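Local coordinates for protein Fe(2+) transporter FeoB (Methanocaldococcus jannaschii, PDB 2WJI) that binds guanine nucleotides through its N-terminal G domain, the part described here, and probably drives ferrous iron transport across the cell membrane, at residues L113-M118 against V139-L144; V89-L94 against I126-D131; D83-I88 against M107-L112. All blocks are in the same frame, centred on the assembly; numbering follows the deposited sequence.

How the contacts relate
Strand 111-116 is common to contacts 1 and 3, and strand 84-90 to contacts 2 and 3, so the three describe one half of the central sheet of the G domain, strands 84-90, 111-116 and 141-143. Contact 3 pairs 84-90 with 111-116 at their beginnings and is partly buried. Contact 1, the buried one, adds edge strand 141-143 to the other side of 111-116 and ends at the guanine site. Both rest on parallel backbone hydrogen bonds with aliphatic packing on the sheet faces. Contact 2 lies at the surface beyond the end of strand 84-90, where a turn meets the segment leading into helix 130-137 through van der Waals contact, mostly of aliphatic side chains.

Contact 1 (L113-M118 against V139-L144); sequences LALNKM and VKVVPL. With GNP (phosphoaminophosphonic acid-guanylate ester), chain C.
The guanine-recognition motif NKxD (G4) begins at the end of strand 111-116, where Leu113 to Leu115 pair in parallel with edge strand 141-143, which leads into the G5 loop. Four backbone bonds zip Leu113 and Leu115 to Lys140, Val142 and Leu144; the shortest runs from Val142 N to Leu113 O at 2.7 Å. A fifth, from Met118 N to Leu144 O at 3.2 Å, carries the pairing past the strand end. On one face Val141 lies alongside Leu113, its CG2 4.0 Å from Leu113 CB, and slants across Leu115, whose CB its CG1 meets. On the other face, Leu144 folds back with CG between its backbone N and carbonyl carbon (chi1 65°), and CD2 ends 3.9 Å from Ala114 CB.

Asn116 ND2 donates to Val14 O of the P-loop and comes within 3.2 Å of N7 of the nucleotide analogue, while OD1 accepts from Ala146 N in G5. The extended Lys117 chain passes over the face of the guanine, CG 3.6 Å from C6, and NZ donates to the ribose O4' at 3.2 Å and to Asn13 O. The strand pairing brings G4 next to G5, and the two bonds of the Asn116 amide, with the second bond of Lys117 NZ, link both to the P-loop beside the base, a link that probably bears on the rearrangement G5 undergoes when nucleotide is released.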
loop_
_atom_site.group_PDB
_atom_site.type_symbol
_atom_site.label_atom_id
_atom_site.label_comp_id
_atom_site.label_asym_id
_atom_site.label_seq_id
_atom_site.Cartn_x
_atom_site.Cartn_y
_atom_site.Cartn_z
ATOM N N LEU A 113 -6.698 -0.051 -0.271
ATOM C CA LEU A 113 -6.121 1.243 -0.602
ATOM C C LEU A 113 -5.667 1.981 0.656
ATOM O O LEU A 113 -6.467 2.249 1.550
ATOM C CB LEU A 113 -7.150 2.076 -1.361
ATOM C CG LEU A 113 -6.656 2.790 -2.617
ATOM C CD1 LEU A 113 -5.874 1.815 -3.465
ATOM C CD2 LEU A 113 -7.828 3.361 -3.401
ATOM N N ALA A 114 -4.377 2.286 0.725
ATOM C CA ALA A 114 -3.832 3.112 1.788
ATOM C C ALA A 114 -3.593 4.515 1.237
ATOM O O ALA A 114 -2.723 4.726 0.391
ATOM C CB ALA A 114 -2.544 2.507 2.332
ATOM N N LEU A 115 -4.379 5.462 1.738
ATOM C CA LEU A 115 -4.410 6.828 1.238
ATOM C C LEU A 115 -3.528 7.694 2.125
ATOM O O LEU A 115 -3.951 8.161 3.193
ATOM C CB LEU A 115 -5.856 7.322 1.240
ATOM C CG LEU A 115 -6.196 8.700 0.681
ATOM C CD1 LEU A 115 -5.944 8.769 -0.816
ATOM C CD2 LEU A 115 -7.648 9.006 0.994
ATOM N N ASN A 116 -2.289 7.868 1.684
ATOM C CA ASN A 116 -1.245 8.499 2.467
ATOM C C ASN A 116 -1.150 10.013 2.261
ATOM O O ASN A 116 -1.770 10.577 1.359
ATOM C CB ASN A 116 0.097 7.838 2.149
ATOM C CG ASN A 116 1.126 8.057 3.240
ATOM O OD1 ASN A 116 0.777 8.208 4.408
ATOM N ND2 ASN A 116 2.403 8.060 2.867
ATOM N N LYS A 117 -0.368 10.658 3.122
ATOM C CA LYS A 117 -0.123 12.091 3.059
ATOM C C LYS A 117 -1.394 12.906 3.294
ATOM O O LYS A 117 -1.575 13.970 2.703
ATOM C CB LYS A 117 0.545 12.470 1.728
ATOM C CG LYS A 117 1.818 11.674 1.447
ATOM C CD LYS A 117 2.610 12.267 0.276
ATOM C CE LYS A 117 3.926 11.524 0.094
ATOM N NZ LYS A 117 4.832 12.191 -0.887
ATOM N N MET A 118 -2.266 12.412 4.170
ATOM C CA MET A 118 -3.509 13.120 4.463
ATOM C C MET A 118 -3.212 14.454 5.118
ATOM O O MET A 118 -3.975 15.410 4.977
ATOM C CB MET A 118 -4.432 12.285 5.360
ATOM C CG MET A 118 -5.055 11.073 4.676
ATOM S SD MET A 118 -6.318 11.491 3.453
ATOM C CE MET A 118 -7.637 12.075 4.521
ATOM N N VAL A 139 -13.391 -0.928 -3.125
ATOM C CA VAL A 139 -12.215 -1.320 -2.359
ATOM C C VAL A 139 -12.168 -0.516 -1.064
ATOM O O VAL A 139 -12.564 0.652 -1.034
ATOM C CB VAL A 139 -10.920 -1.075 -3.170
ATOM C CG1 VAL A 139 -9.684 -1.360 -2.326
ATOM C CG2 VAL A 139 -10.920 -1.927 -4.441
ATOM N N LYS A 140 -11.691 -1.136 0.008
ATOM C CA LYS A 140 -11.568 -0.441 1.286
ATOM C C LYS A 140 -10.455 0.608 1.231
ATOM O O LYS A 140 -9.399 0.372 0.635
ATOM C CB LYS A 140 -11.298 -1.445 2.403
ATOM C CG LYS A 140 -12.200 -1.270 3.613
ATOM C CD LYS A 140 -13.673 -1.257 3.199
ATOM C CE LYS A 140 -14.043 -2.486 2.370
ATOM N NZ LYS A 140 -15.252 -2.260 1.519
ATOM N N VAL A 141 -10.698 1.762 1.846
ATOM C CA VAL A 141 -9.741 2.862 1.839
ATOM C C VAL A 141 -9.333 3.246 3.252
ATOM O O VAL A 141 -10.182 3.536 4.093
ATOM C CB VAL A 141 -10.316 4.121 1.152
ATOM C CG1 VAL A 141 -9.352 5.286 1.310
ATOM C CG2 VAL A 141 -10.599 3.849 -0.319
ATOM N N VAL A 142 -8.031 3.256 3.508
ATOM C CA VAL A 142 -7.520 3.640 4.820
ATOM C C VAL A 142 -6.771 4.962 4.753
ATOM O O VAL A 142 -5.691 5.034 4.175
ATOM C CB VAL A 142 -6.563 2.571 5.383
ATOM C CG1 VAL A 142 -6.135 2.936 6.796
ATOM C CG2 VAL A 142 -7.216 1.203 5.353
ATOM N N PRO A 143 -7.340 6.018 5.353
ATOM C CA PRO A 143 -6.663 7.320 5.356
ATOM C C PRO A 143 -5.524 7.349 6.371
ATOM O O PRO A 143 -5.719 6.969 7.516
ATOM C CB PRO A 143 -7.767 8.294 5.792
ATOM C CG PRO A 143 -9.057 7.525 5.708
ATOM C CD PRO A 143 -8.700 6.091 5.906
ATOM N N LEU A 144 -4.344 7.800 5.973
ATOM C CA LEU A 144 -3.272 7.912 6.951
ATOM C C LEU A 144 -2.251 8.993 6.636
ATOM O O LEU A 144 -2.244 9.565 5.547
ATOM C CB LEU A 144 -2.581 6.563 7.158
ATOM C CG LEU A 144 -1.814 5.909 6.012
ATOM C CD1 LEU A 144 -0.895 4.839 6.557
ATOM C CD2 LEU A 144 -2.761 5.328 4.973
HETATM P PG GNP C . 10.229 5.318 -3.785
HETATM O O1G GNP C . 10.648 4.014 -3.185
HETATM O O2G GNP C . 9.247 5.169 -4.932
HETATM O O3G GNP C . 11.553 5.925 -4.179
HETATM N N3B GNP C . 9.566 6.266 -2.673
HETATM P PB GNP C . 8.602 5.839 -1.467
HETATM O O1B GNP C . 7.272 5.487 -2.003
HETATM O O2B GNP C . 9.271 4.793 -0.693
HETATM O O3A GNP C . 8.410 7.056 -0.547
HETATM P PA GNP C . 9.084 7.318 0.822
HETATM O O1A GNP C . 8.352 6.568 1.875
HETATM O O2A GNP C . 10.550 7.116 0.767
HETATM O "O5'" GNP C . 8.826 8.837 1.101
HETATM C "C5'" GNP C . 8.770 9.753 0.014
HETATM C "C4'" GNP C . 8.639 11.169 0.544
HETATM O "O4'" GNP C . 7.279 11.428 0.983
HETATM C "C3'" GNP C . 9.539 11.489 1.732
HETATM O "O3'" GNP C . 9.939 12.852 1.665
HETATM C "C2'" GNP C . 8.607 11.282 2.908
HETATM O "O2'" GNP C . 8.981 12.064 4.022
HETATM C "C1'" GNP C . 7.308 11.823 2.333
HETATM N N9 GNP C . 6.155 11.293 3.042
HETATM C C8 GNP C . 5.913 9.974 3.351
HETATM N N7 GNP C . 4.799 9.807 4.012
HETATM C C5 GNP C . 4.281 11.093 4.161
HETATM C C6 GNP C . 3.096 11.543 4.792
HETATM O O6 GNP C . 2.233 10.867 5.376
HETATM N N1 GNP C . 2.950 12.931 4.717
HETATM C C2 GNP C . 3.843 13.782 4.103
HETATM N N2 GNP C . 3.536 15.092 4.131
HETATM N N3 GNP C . 4.956 13.369 3.504
HETATM C C4 GNP C . 5.112 12.021 3.572
#

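Contact 2 (V89-L94 against I126-D131); sequences VDATAL and IEIDVD
Ile128 and Leu94 reach toward each other tip to tip, joining the segment that leads into helix 130-137 to the start of helix 94-106, just past the turn that ends strand 84-90. The meeting point on the leucine is CD2, which lies 4.1 Å from Ile128 CD1 and faces the isoleucine CG2 at a similar range. Both branches of Ile128 take part: CG2 is anti to the backbone N, and CG1 lies beside that N (chi1 -47°). From CG1 the chain bends again (chi2 -68°), bringing CD1 to 3.6 Å from Ala91 O, a methyl resting against a carbonyl oxygen. Ala91 CB comes only to 4.5 Å of Ile128 CG1. Ile126, two residues earlier, also points its CB toward the turn, and its CD1 approaches Thr92 CB at 4.3 Å.

The turn beside them is braced from within. Asp90 OD1 accepts from Thr92 N at 2.9 Å, forming an Asx turn, and also from Thr92 OG1; both donors approach from the same face of the carboxylate. Ala93 N closes a type I beta turn onto Asp90 O. Ala91 also packs on Met118 and Ala121 of helix 118-123, and Leu94 on Leu115.

The chemistry is thus divided: polar bonds fix the shape of the turn locally, while contact with the 126-131 segment rests on a small area of van der Waals contact, one methyl of it against a carbonyl oxygen, with little directional constraint, at a partly exposed edge of the domain.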
loop_
_atom_site.group_PDB
_atom_site.type_symbol
_atom_site.label_atom_id
_atom_site.label_comp_id
_atom_site.label_asym_id
_atom_site.label_seq_id
_atom_site.Cartn_x
_atom_site.Cartn_y
_atom_site.Cartn_z
ATOM N N VAL A 89 -1.431 5.167 -2.102
ATOM C CA VAL A 89 -1.699 6.284 -2.992
ATOM C C VAL A 89 -1.504 7.623 -2.274
ATOM O O VAL A 89 -1.734 7.735 -1.067
ATOM C CB VAL A 89 -3.129 6.194 -3.574
ATOM C CG1 VAL A 89 -3.372 4.809 -4.170
ATOM C CG2 VAL A 89 -4.155 6.494 -2.514
ATOM N N ASP A 90 -1.062 8.628 -3.026
ATOM C CA ASP A 90 -0.835 9.964 -2.482
ATOM C C ASP A 90 -2.143 10.736 -2.536
ATOM O O ASP A 90 -2.700 10.943 -3.613
ATOM C CB ASP A 90 0.257 10.674 -3.294
ATOM C CG ASP A 90 0.609 12.064 -2.750
ATOM O OD1 ASP A 90 -0.102 12.590 -1.862
ATOM O OD2 ASP A 90 1.613 12.639 -3.231
ATOM N N ALA A 91 -2.639 11.149 -1.370
ATOM C CA ALA A 91 -3.899 11.888 -1.288
ATOM C C ALA A 91 -3.869 13.182 -2.094
ATOM O O ALA A 91 -4.918 13.686 -2.486
ATOM C CB ALA A 91 -4.254 12.189 0.155
ATOM N N THR A 92 -2.676 13.723 -2.331
ATOM C CA THR A 92 -2.562 14.989 -3.068
ATOM C C THR A 92 -2.339 14.820 -4.573
ATOM O O THR A 92 -2.147 15.804 -5.291
ATOM C CB THR A 92 -1.457 15.911 -2.498
ATOM O OG1 THR A 92 -0.170 15.323 -2.729
ATOM C CG2 THR A 92 -1.673 16.146 -1.007
ATOM N N ALA A 93 -2.350 13.578 -5.052
ATOM C CA ALA A 93 -2.223 13.327 -6.487
ATOM C C ALA A 93 -3.048 12.111 -6.877
ATOM O O ALA A 93 -2.530 11.144 -7.436
ATOM C CB ALA A 93 -0.759 13.134 -6.878
ATOM N N LEU A 94 -4.343 12.172 -6.597
ATOM C CA LEU A 94 -5.194 10.993 -6.712
ATOM C C LEU A 94 -5.315 10.492 -8.149
ATOM O O LEU A 94 -5.116 9.306 -8.405
ATOM C CB LEU A 94 -6.577 11.272 -6.129
ATOM C CG LEU A 94 -7.047 10.230 -5.122
ATOM C CD1 LEU A 94 -5.948 10.003 -4.096
ATOM C CD2 LEU A 94 -8.337 10.674 -4.452
ATOM N N ILE A 126 -7.065 20.449 0.291
ATOM C CA ILE A 126 -7.637 19.406 -0.552
ATOM C C ILE A 126 -8.472 18.430 0.279
ATOM O O ILE A 126 -7.972 17.826 1.231
ATOM C CB ILE A 126 -6.537 18.629 -1.281
ATOM C CG1 ILE A 126 -5.685 19.582 -2.120
ATOM C CG2 ILE A 126 -7.137 17.530 -2.143
ATOM C CD1 ILE A 126 -4.460 18.939 -2.702
ATOM N N GLU A 127 -9.743 18.281 -0.083
ATOM C CA GLU A 127 -10.647 17.395 0.645
ATOM C C GLU A 127 -10.892 16.098 -0.112
ATOM O O GLU A 127 -11.239 16.114 -1.293
ATOM C CB GLU A 127 -11.981 18.092 0.908
ATOM C CG GLU A 127 -12.674 18.583 -0.352
ATOM C CD GLU A 127 -14.171 18.736 -0.169
ATOM O OE1 GLU A 127 -14.773 19.591 -0.854
ATOM O OE2 GLU A 127 -14.742 17.999 0.662
ATOM N N ILE A 128 -10.712 14.974 0.568
ATOM C CA ILE A 128 -10.995 13.676 -0.031
ATOM C C ILE A 128 -12.167 13.017 0.683
ATOM O O ILE A 128 -12.106 12.774 1.888
ATOM C CB ILE A 128 -9.787 12.727 0.070
ATOM C CG1 ILE A 128 -8.499 13.436 -0.349
ATOM C CG2 ILE A 128 -10.025 11.491 -0.774
ATOM C CD1 ILE A 128 -8.436 13.776 -1.815
ATOM N N ASP A 129 -13.236 12.730 -0.052
ATOM C CA ASP A 129 -14.348 11.984 0.523
ATOM C C ASP A 129 -14.026 10.492 0.499
ATOM O O ASP A 129 -14.250 9.814 -0.504
ATOM C CB ASP A 129 -15.649 12.269 -0.232
ATOM C CG ASP A 129 -16.884 11.802 0.530
ATOM O OD1 ASP A 129 -16.762 10.907 1.397
ATOM O OD2 ASP A 129 -17.982 12.332 0.261
ATOM N N VAL A 130 -13.490 9.990 1.608
ATOM C CA VAL A 130 -13.070 8.594 1.698
ATOM C C VAL A 130 -14.231 7.618 1.536
ATOM O O VAL A 130 -14.102 6.595 0.865
ATOM C CB VAL A 130 -12.355 8.307 3.033
ATOM C CG1 VAL A 130 -12.478 6.834 3.410
ATOM C CG2 VAL A 130 -10.899 8.736 2.955
ATOM N N ASP A 131 -15.362 7.931 2.158
ATOM C CA ASP A 131 -16.520 7.045 2.108
ATOM C C ASP A 131 -17.064 6.926 0.690
ATOM O O ASP A 131 -17.583 5.880 0.298
ATOM C CB ASP A 131 -17.617 7.526 3.061
ATOM C CG ASP A 131 -17.356 7.120 4.502
ATOM O OD1 ASP A 131 -18.302 7.181 5.317
ATOM O OD2 ASP A 131 -16.210 6.735 4.820
#

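Contact 3 (D83-I88 against M107-L112); sequences DLVVNI and MGANLL
Asn110 grips the backbone of Asp83 just before strands 84-90 and 111-116 pair in parallel. Its CB lies 3.5 Å from Asp83 O. CG is placed anti to the backbone N (chi1 -170°) and stays close to the same oxygen, at 3.6 Å. At the tip, ND2 donates to Asp83 O at 2.9 Å; the bond is fairly straight (159° at the hydrogen), and the acceptor lies near the plane of the amide. ND2 donates also to Ala162 O, so one side chain links the beginning of the strand pair to the end of helix 152-162.

The backbone continues the join: Val85 N donates to Asn110 O at 2.8 Å, followed by Leu112 N to Val85 O and Asn87 N to Leu112 O. On one face of the sheet Leu111 crosses Val85, its CD1 3.7 Å from Val85 CG1 and equally near Asn87 CB, with helix 94-106 packed over this side. The other face carries Leu84, whose CD1 lies 3.3 Å from Asn110 O and 3.7 Å from Leu112 CB, and whose CD2 meets Leu112 CD2; here helix 152-162 is the cover.

These strands are the two arms of a beta-alpha-beta unit whose helix, 94-106, ends in a Schellman motif at Gly108. Backbone bonds set the register, aliphatic branches pack on both faces, and the asparagine amide supplies a polar clasp to two main-chain carbonyls where regular strand pairing has not yet begun.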
loop_
_atom_site.group_PDB
_atom_site.type_symbol
_atom_site.label_atom_id
_atom_site.label_comp_id
_atom_site.label_asym_id
_atom_site.label_seq_id
_atom_site.Cartn_x
_atom_site.Cartn_y
_atom_site.Cartn_z
ATOM N N ASP A 83 -1.672 -12.539 -0.628
ATOM C CA ASP A 83 -2.999 -12.582 -0.018
ATOM C C ASP A 83 -3.672 -11.210 -0.068
ATOM O O ASP A 83 -4.895 -11.105 -0.156
ATOM C CB ASP A 83 -2.907 -13.059 1.435
ATOM C CG ASP A 83 -2.436 -14.502 1.545
ATOM O OD1 ASP A 83 -3.069 -15.388 0.932
ATOM O OD2 ASP A 83 -1.433 -14.747 2.248
ATOM N N LEU A 84 -2.871 -10.153 -0.012
ATOM C CA LEU A 84 -3.412 -8.800 -0.098
ATOM C C LEU A 84 -2.407 -7.893 -0.786
ATOM O O LEU A 84 -1.209 -7.955 -0.504
ATOM C CB LEU A 84 -3.742 -8.249 1.307
ATOM C CG LEU A 84 -4.253 -6.802 1.399
ATOM C CD1 LEU A 84 -5.544 -6.634 0.612
ATOM C CD2 LEU A 84 -4.456 -6.341 2.855
ATOM N N VAL A 85 -2.893 -7.061 -1.700
ATOM C CA VAL A 85 -2.063 -6.012 -2.270
ATOM C C VAL A 85 -2.500 -4.701 -1.635
ATOM O O VAL A 85 -3.664 -4.306 -1.750
ATOM C CB VAL A 85 -2.185 -5.947 -3.808
ATOM C CG1 VAL A 85 -1.476 -4.706 -4.359
ATOM C CG2 VAL A 85 -1.614 -7.213 -4.445
ATOM N N VAL A 86 -1.578 -4.052 -0.929
ATOM C CA VAL A 86 -1.867 -2.770 -0.313
ATOM C C VAL A 86 -1.400 -1.673 -1.271
ATOM O O VAL A 86 -0.201 -1.408 -1.405
ATOM C CB VAL A 86 -1.188 -2.614 1.073
ATOM C CG1 VAL A 86 -1.467 -1.247 1.648
ATOM C CG2 VAL A 86 -1.677 -3.682 2.045
ATOM N N ASN A 87 -2.353 -1.055 -1.958
ATOM C CA ASN A 87 -2.030 -0.034 -2.944
ATOM C C ASN A 87 -1.932 1.312 -2.235
ATOM O O ASN A 87 -2.942 1.877 -1.779
ATOM C CB ASN A 87 -3.078 -0.026 -4.063
ATOM C CG ASN A 87 -2.803 1.017 -5.140
ATOM O OD1 ASN A 87 -1.665 1.460 -5.352
ATOM N ND2 ASN A 87 -3.863 1.408 -5.840
ATOM N N ILE A 88 -0.703 1.803 -2.107
ATOM C CA ILE A 88 -0.464 3.069 -1.420
ATOM C C ILE A 88 -0.581 4.200 -2.421
ATOM O O ILE A 88 0.071 4.184 -3.469
ATOM C CB ILE A 88 0.914 3.096 -0.743
ATOM C CG1 ILE A 88 0.972 2.001 0.331
ATOM C CG2 ILE A 88 1.185 4.481 -0.146
ATOM C CD1 ILE A 88 2.370 1.583 0.722
ATOM N N MET A 107 -6.438 -7.069 -12.883
ATOM C CA MET A 107 -5.756 -8.358 -12.821
ATOM C C MET A 107 -6.264 -9.256 -11.694
ATOM O O MET A 107 -5.727 -10.341 -11.466
ATOM C CB MET A 107 -4.238 -8.179 -12.755
ATOM C CG MET A 107 -3.737 -7.332 -11.613
ATOM S SD MET A 107 -2.023 -6.846 -11.897
ATOM C CE MET A 107 -1.211 -8.438 -11.959
ATOM N N GLY A 108 -7.305 -8.802 -11.002
ATOM C CA GLY A 108 -7.964 -9.616 -9.997
ATOM C C GLY A 108 -7.290 -9.635 -8.639
ATOM O O GLY A 108 -7.553 -10.512 -7.826
ATOM N N ALA A 109 -6.418 -8.668 -8.382
ATOM C CA ALA A 109 -5.716 -8.626 -7.110
ATOM C C ALA A 109 -6.688 -8.333 -5.973
ATOM O O ALA A 109 -7.593 -7.515 -6.126
ATOM C CB ALA A 109 -4.608 -7.583 -7.150
ATOM N N ASN A 110 -6.518 -9.033 -4.852
ATOM C CA ASN A 110 -7.220 -8.695 -3.616
ATOM C C ASN A 110 -6.635 -7.400 -3.074
ATOM O O ASN A 110 -5.501 -7.374 -2.600
ATOM C CB ASN A 110 -7.060 -9.804 -2.578
ATOM C CG ASN A 110 -7.970 -9.609 -1.376
ATOM O OD1 ASN A 110 -8.998 -8.938 -1.468
ATOM N ND2 ASN A 110 -7.603 -10.205 -0.247
ATOM N N LEU A 111 -7.411 -6.328 -3.129
ATOM C CA LEU A 111 -6.830 -5.000 -3.016
ATOM C C LEU A 111 -7.333 -4.218 -1.812
ATOM O O LEU A 111 -8.473 -4.381 -1.382
ATOM C CB LEU A 111 -7.111 -4.220 -4.298
ATOM C CG LEU A 111 -6.350 -2.921 -4.536
ATOM C CD1 LEU A 111 -4.851 -3.178 -4.645
ATOM C CD2 LEU A 111 -6.875 -2.262 -5.799
ATOM N N LEU A 112 -6.457 -3.367 -1.284
ATOM C CA LEU A 112 -6.772 -2.465 -0.184
ATOM C C LEU A 112 -6.005 -1.172 -0.412
ATOM O O LEU A 112 -4.805 -1.191 -0.703
ATOM C CB LEU A 112 -6.355 -3.067 1.152
ATOM C CG LEU A 112 -6.435 -2.108 2.341
ATOM C CD1 LEU A 112 -7.846 -1.581 2.483
ATOM C CD2 LEU A 112 -5.994 -2.795 3.634
#